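Local coordinates for protein thermostable monoacylglycerol lipase (Bacillus, PDB 4LHE) that probably hydrolyses monoacylglycerols to glycerol and free fatty acid, as an esterase of the alpha/beta-hydrolase fold, at residues A188-S193 with D205-G210; L102-A107 with I119-D124. All blocks are in the same frame, centred on the assembly; numbering follows the deposited sequence.

Contact 1. Residues A188-S193 with D205-G210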
# COMPACT_ATOMS: atom_id res chain seq x y z
N ALA A 188 -6.40 13.91 3.52
CA ALA A 188 -5.27 12.98 3.58
C ALA A 188 -4.73 12.83 5.01
O ALA A 188 -4.55 13.82 5.72
CB ALA A 188 -4.17 13.40 2.60
N LEU A 189 -4.51 11.59 5.43
CA LEU A 189 -3.89 11.28 6.71
C LEU A 189 -2.65 10.46 6.39
O LEU A 189 -2.74 9.34 5.88
CB LEU A 189 -4.85 10.47 7.60
CG LEU A 189 -4.29 9.94 8.93
CD1 LEU A 189 -3.90 11.10 9.82
CD2 LEU A 189 -5.28 9.02 9.67
N ILE A 190 -1.49 11.02 6.68
CA ILE A 190 -0.23 10.48 6.19
C ILE A 190 0.60 9.93 7.34
O ILE A 190 1.14 10.71 8.14
CB ILE A 190 0.56 11.58 5.42
CG1 ILE A 190 -0.26 12.09 4.23
CG2 ILE A 190 1.91 11.07 4.93
CD1 ILE A 190 0.37 13.29 3.52
N PHE A 191 0.70 8.60 7.43
CA PHE A 191 1.57 7.94 8.40
C PHE A 191 3.00 7.77 7.91
O PHE A 191 3.24 7.44 6.75
CB PHE A 191 1.02 6.54 8.75
CG PHE A 191 -0.26 6.58 9.55
CD1 PHE A 191 -0.25 6.96 10.88
CD2 PHE A 191 -1.47 6.22 8.96
CE1 PHE A 191 -1.44 6.99 11.62
CE2 PHE A 191 -2.64 6.24 9.69
CZ PHE A 191 -2.64 6.63 11.01
N VAL A 192 3.96 7.97 8.81
CA VAL A 192 5.36 7.77 8.47
C VAL A 192 6.13 7.23 9.67
O VAL A 192 6.01 7.74 10.79
CB VAL A 192 6.01 9.06 7.92
CG1 VAL A 192 5.88 10.20 8.94
CG2 VAL A 192 7.46 8.81 7.56
N SER A 193 6.87 6.16 9.43
CA SER A 193 7.67 5.57 10.48
C SER A 193 9.00 6.32 10.52
O SER A 193 9.69 6.40 9.50
CB SER A 193 7.90 4.08 10.20
OG SER A 193 6.70 3.33 10.37
N ASP A 205 6.73 14.25 3.33
CA ASP A 205 6.74 15.68 3.03
C ASP A 205 6.44 15.98 1.56
O ASP A 205 5.70 16.91 1.26
CB ASP A 205 8.07 16.29 3.46
CG ASP A 205 8.30 16.18 4.95
OD1 ASP A 205 7.39 16.56 5.70
OD2 ASP A 205 9.38 15.71 5.38
N ILE A 206 6.98 15.16 0.67
CA ILE A 206 6.73 15.30 -0.77
C ILE A 206 5.26 15.05 -1.11
O ILE A 206 4.66 15.75 -1.94
CB ILE A 206 7.61 14.32 -1.57
CG1 ILE A 206 9.09 14.62 -1.31
CG2 ILE A 206 7.27 14.38 -3.06
CD1 ILE A 206 10.04 13.44 -1.56
N ILE A 207 4.68 14.04 -0.46
CA ILE A 207 3.26 13.76 -0.62
C ILE A 207 2.47 14.95 -0.07
O ILE A 207 1.60 15.51 -0.75
CB ILE A 207 2.87 12.45 0.11
CG1 ILE A 207 3.50 11.25 -0.61
CG2 ILE A 207 1.35 12.30 0.21
CD1 ILE A 207 3.47 9.94 0.17
N PHE A 208 2.82 15.37 1.15
CA PHE A 208 2.12 16.47 1.82
C PHE A 208 2.16 17.77 1.00
O PHE A 208 1.15 18.49 0.91
CB PHE A 208 2.71 16.67 3.22
CG PHE A 208 2.02 17.74 4.03
CD1 PHE A 208 1.00 17.42 4.92
CD2 PHE A 208 2.42 19.07 3.92
CE1 PHE A 208 0.38 18.41 5.67
CE2 PHE A 208 1.80 20.06 4.67
CZ PHE A 208 0.78 19.73 5.54
N GLN A 209 3.30 18.07 0.39
CA GLN A 209 3.41 19.31 -0.39
C GLN A 209 2.76 19.17 -1.76
O GLN A 209 2.15 20.11 -2.26
CB GLN A 209 4.87 19.77 -0.50
CG GLN A 209 5.57 20.05 0.85
CD GLN A 209 4.87 21.10 1.72
OE1 GLN A 209 3.98 21.83 1.26
NE2 GLN A 209 5.27 21.18 2.99
N GLY A 210 2.87 17.98 -2.35
CA GLY A 210 2.42 17.78 -3.73
C GLY A 210 0.92 17.67 -3.96
O GLY A 210 0.45 17.94 -5.08
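Ile190, from strand 188-193, pushes the tip of its longer branch against Ile207 and the backbone of Phe208 on helix 202-210. The touching atom is the same throughout: Ile190 CD1 lies 3.6 Å from Ile207 CG2 and 4.1 Å from Phe208 CB. Seen from this methyl, the two partners are about 90° apart, so it lodges in the angle between two successive helix residues and does not simply meet one end-on. The backbone underneath takes part too, since Phe208 N is 4.0 Å from Ile190 CD1. The torsions of Ile190 account for this reach: chi1 (-60°) puts CG1 anti to the carbonyl carbon, and the extended chi2 of 173° carries CD1 on to the helix. Ile207 answers with its short branch, CG2, and the two isoleucine side chains cross at a slant. Of the Phe208 side chain CB is the atom nearest to Ile190 CD1, and the ring is turned edge-on, with the methyl near its plane. No hydrogen bond links the segments, and the 124 Å² buried between them is apolar packing, to which Ile190 contributes 71 Å². The nearest CA atoms, those of Ile190 and Phe208, are 7.8 Å apart, a gap bridged by side-chain atoms.

On the strand's other face, Leu189 and Phe191 pack against helix 234-247, so the sheet is covered on both sides here. Lys216, at the start of strand 216-221, makes a cation-pi contact with the Phe208 ring, and its NZ donates a hydrogen bond to Phe208 O. The contact thus seats the helix of the beta-alpha-beta unit 188-193, 202-210, 216-221 on its first strand, which runs between strands 115-119 and 216-221.

Contact 2. Residues L102-A107 with I119-D124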
# COMPACT_ATOMS: atom_id res chain seq x y z
N LEU A 102 -0.12 3.25 -4.62
CA LEU A 102 -1.30 2.86 -5.39
C LEU A 102 -2.54 3.54 -4.88
O LEU A 102 -3.50 3.73 -5.62
CB LEU A 102 -1.48 1.34 -5.33
CG LEU A 102 -0.50 0.59 -6.23
CD1 LEU A 102 -0.49 -0.87 -5.86
CD2 LEU A 102 -0.93 0.78 -7.70
N THR A 103 -2.50 3.90 -3.59
CA THR A 103 -3.57 4.66 -2.96
C THR A 103 -3.56 6.08 -3.52
O THR A 103 -4.61 6.62 -3.90
CB THR A 103 -3.40 4.68 -1.43
OG1 THR A 103 -3.67 3.37 -0.91
CG2 THR A 103 -4.38 5.68 -0.80
N LEU A 104 -2.37 6.68 -3.55
CA LEU A 104 -2.19 8.00 -4.13
C LEU A 104 -2.64 7.99 -5.58
O LEU A 104 -3.37 8.88 -6.01
CB LEU A 104 -0.73 8.42 -4.05
CG LEU A 104 -0.22 8.59 -2.62
CD1 LEU A 104 1.29 8.52 -2.62
CD2 LEU A 104 -0.70 9.93 -2.02
N TYR A 105 -2.22 6.96 -6.31
CA TYR A 105 -2.53 6.81 -7.73
C TYR A 105 -4.03 6.85 -7.95
O TYR A 105 -4.52 7.58 -8.81
CB TYR A 105 -1.97 5.48 -8.24
CG TYR A 105 -2.11 5.24 -9.73
CD1 TYR A 105 -1.08 5.56 -10.59
CD2 TYR A 105 -3.27 4.69 -10.27
CE1 TYR A 105 -1.18 5.34 -11.95
CE2 TYR A 105 -3.39 4.46 -11.63
CZ TYR A 105 -2.33 4.79 -12.47
OH TYR A 105 -2.41 4.58 -13.83
N LEU A 106 -4.75 6.05 -7.16
CA LEU A 106 -6.20 5.92 -7.31
C LEU A 106 -6.92 7.22 -6.98
O LEU A 106 -7.93 7.55 -7.61
CB LEU A 106 -6.70 4.79 -6.41
CG LEU A 106 -7.67 3.80 -7.02
CD1 LEU A 106 -6.93 2.87 -7.96
CD2 LEU A 106 -8.36 3.01 -5.92
N ALA A 107 -6.40 7.95 -6.00
CA ALA A 107 -6.99 9.23 -5.63
C ALA A 107 -6.84 10.21 -6.80
O ALA A 107 -7.74 11.01 -7.07
CB ALA A 107 -6.34 9.77 -4.35
N ILE A 119 0.46 4.83 4.12
CA ILE A 119 1.34 4.53 5.25
C ILE A 119 2.71 4.19 4.69
O ILE A 119 2.84 3.22 3.94
CB ILE A 119 0.84 3.28 6.01
CG1 ILE A 119 -0.62 3.45 6.43
CG2 ILE A 119 1.75 2.96 7.19
CD1 ILE A 119 -1.21 2.22 7.13
N ASN A 120 3.73 4.97 5.05
CA ASN A 120 5.07 4.79 4.47
C ASN A 120 5.07 4.67 2.93
O ASN A 120 5.84 3.90 2.36
CB ASN A 120 5.79 3.59 5.10
CG ASN A 120 6.24 3.87 6.52
OD1 ASN A 120 6.48 5.02 6.90
ND2 ASN A 120 6.35 2.82 7.32
N ALA A 121 4.18 5.43 2.29
CA ALA A 121 4.02 5.42 0.84
C ALA A 121 5.31 5.83 0.14
O ALA A 121 6.02 6.73 0.59
CB ALA A 121 2.88 6.33 0.42
N ALA A 122 5.59 5.14 -0.97
CA ALA A 122 6.80 5.34 -1.75
C ALA A 122 6.52 6.19 -2.99
O ALA A 122 5.68 5.83 -3.82
CB ALA A 122 7.37 3.99 -2.17
N VAL A 123 7.25 7.30 -3.12
CA VAL A 123 7.03 8.27 -4.20
C VAL A 123 8.33 8.65 -4.93
O VAL A 123 8.32 8.97 -6.12
CB VAL A 123 6.25 9.50 -3.66
CG1 VAL A 123 6.74 10.79 -4.28
CG2 VAL A 123 4.74 9.33 -3.87
N ASP A 124 9.44 8.59 -4.21
CA ASP A 124 10.75 8.88 -4.80
C ASP A 124 11.86 8.10 -4.08
O ASP A 124 12.39 8.57 -3.07
CB ASP A 124 11.02 10.39 -4.76
CG ASP A 124 12.40 10.76 -5.30
OD1 ASP A 124 12.86 10.13 -6.28
OD2 ASP A 124 13.01 11.71 -4.74
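Leu104 of helix 98-109 reaches over to Ala121 and Val123, in the loop that follows strand 115-119. It has the most surface buried by the contact, 48 Å² of the 86 Å² in total, against 19 Å² for Val123 and 17 Å² for Ala121. A single methyl, Leu104 CD1, makes both contacts, with Val123 CG2 at 3.8 Å and Ala121 CB at 4.1 Å. The two partner carbons are 5.6 Å from each other (Val123 CG2 to Ala121 CB) and subtend about 90° at Leu104 CD1; the CG-CD1 bond of the leucine aims nearly at Val123 CG2, with Ala121 CB beside the methyl. Its placement follows from the torsions: CG is anti to the carbonyl carbon (chi1 -65°), and an extended chi2 of 160° carries CD1 outward from the helix.

Against Val123 the leucine side chain crosses at about a right angle, a branch-to-branch meeting, whereas the CB of Ala121 points toward the helix. The carbonyl O of Ala122 is hydrogen-bonded to Thr101 OG1, a second tie between loop and helix. Val123 N and Asp124 N are both hydrogen-bonded to Asn203 OD1, so this oxygen accepts two successive backbone N-H groups. Ile207 of helix 202-210 touches all three contact residues, approaching Leu104 CD1 from the same side as Ala121 and Val123.

The contact joins the helix behind the probable nucleophile elbow (Gly95, Ser97, Gly99) to the loop leaving the next strand. Helix 98-109 starts directly after Ser97, and the chain returns from it through strand 115-119, parallel to strand 90-96: the beta-alpha-beta crossover at the heart of an alpha/beta hydrolase. Ala121 lies near, though not touching, the probable Ser97-His226-Asp196 triad.

In the fold
From the N terminus, contact 2 comes first: it closes the loop from helix 98-109 through strand 115-119 to residues 119-124. Only after a long excursion that includes helix 164-179 does the chain reach strand 188-193, where contact 1 opens and then closes on helix 202-210. The two are in series, neither nested nor crossed, yet their centres are 9 Å apart. Direct bonds join them: Phe191 O lies 3.0 Å from Asn120 N and Ser193 N lies 2.8 Å from Asn120 OD1, both probable hydrogen bonds. Ile207 CD1 packs on Ala121 CB at 3.7 Å, tying helix 202-210 to the loop after strand 115-119.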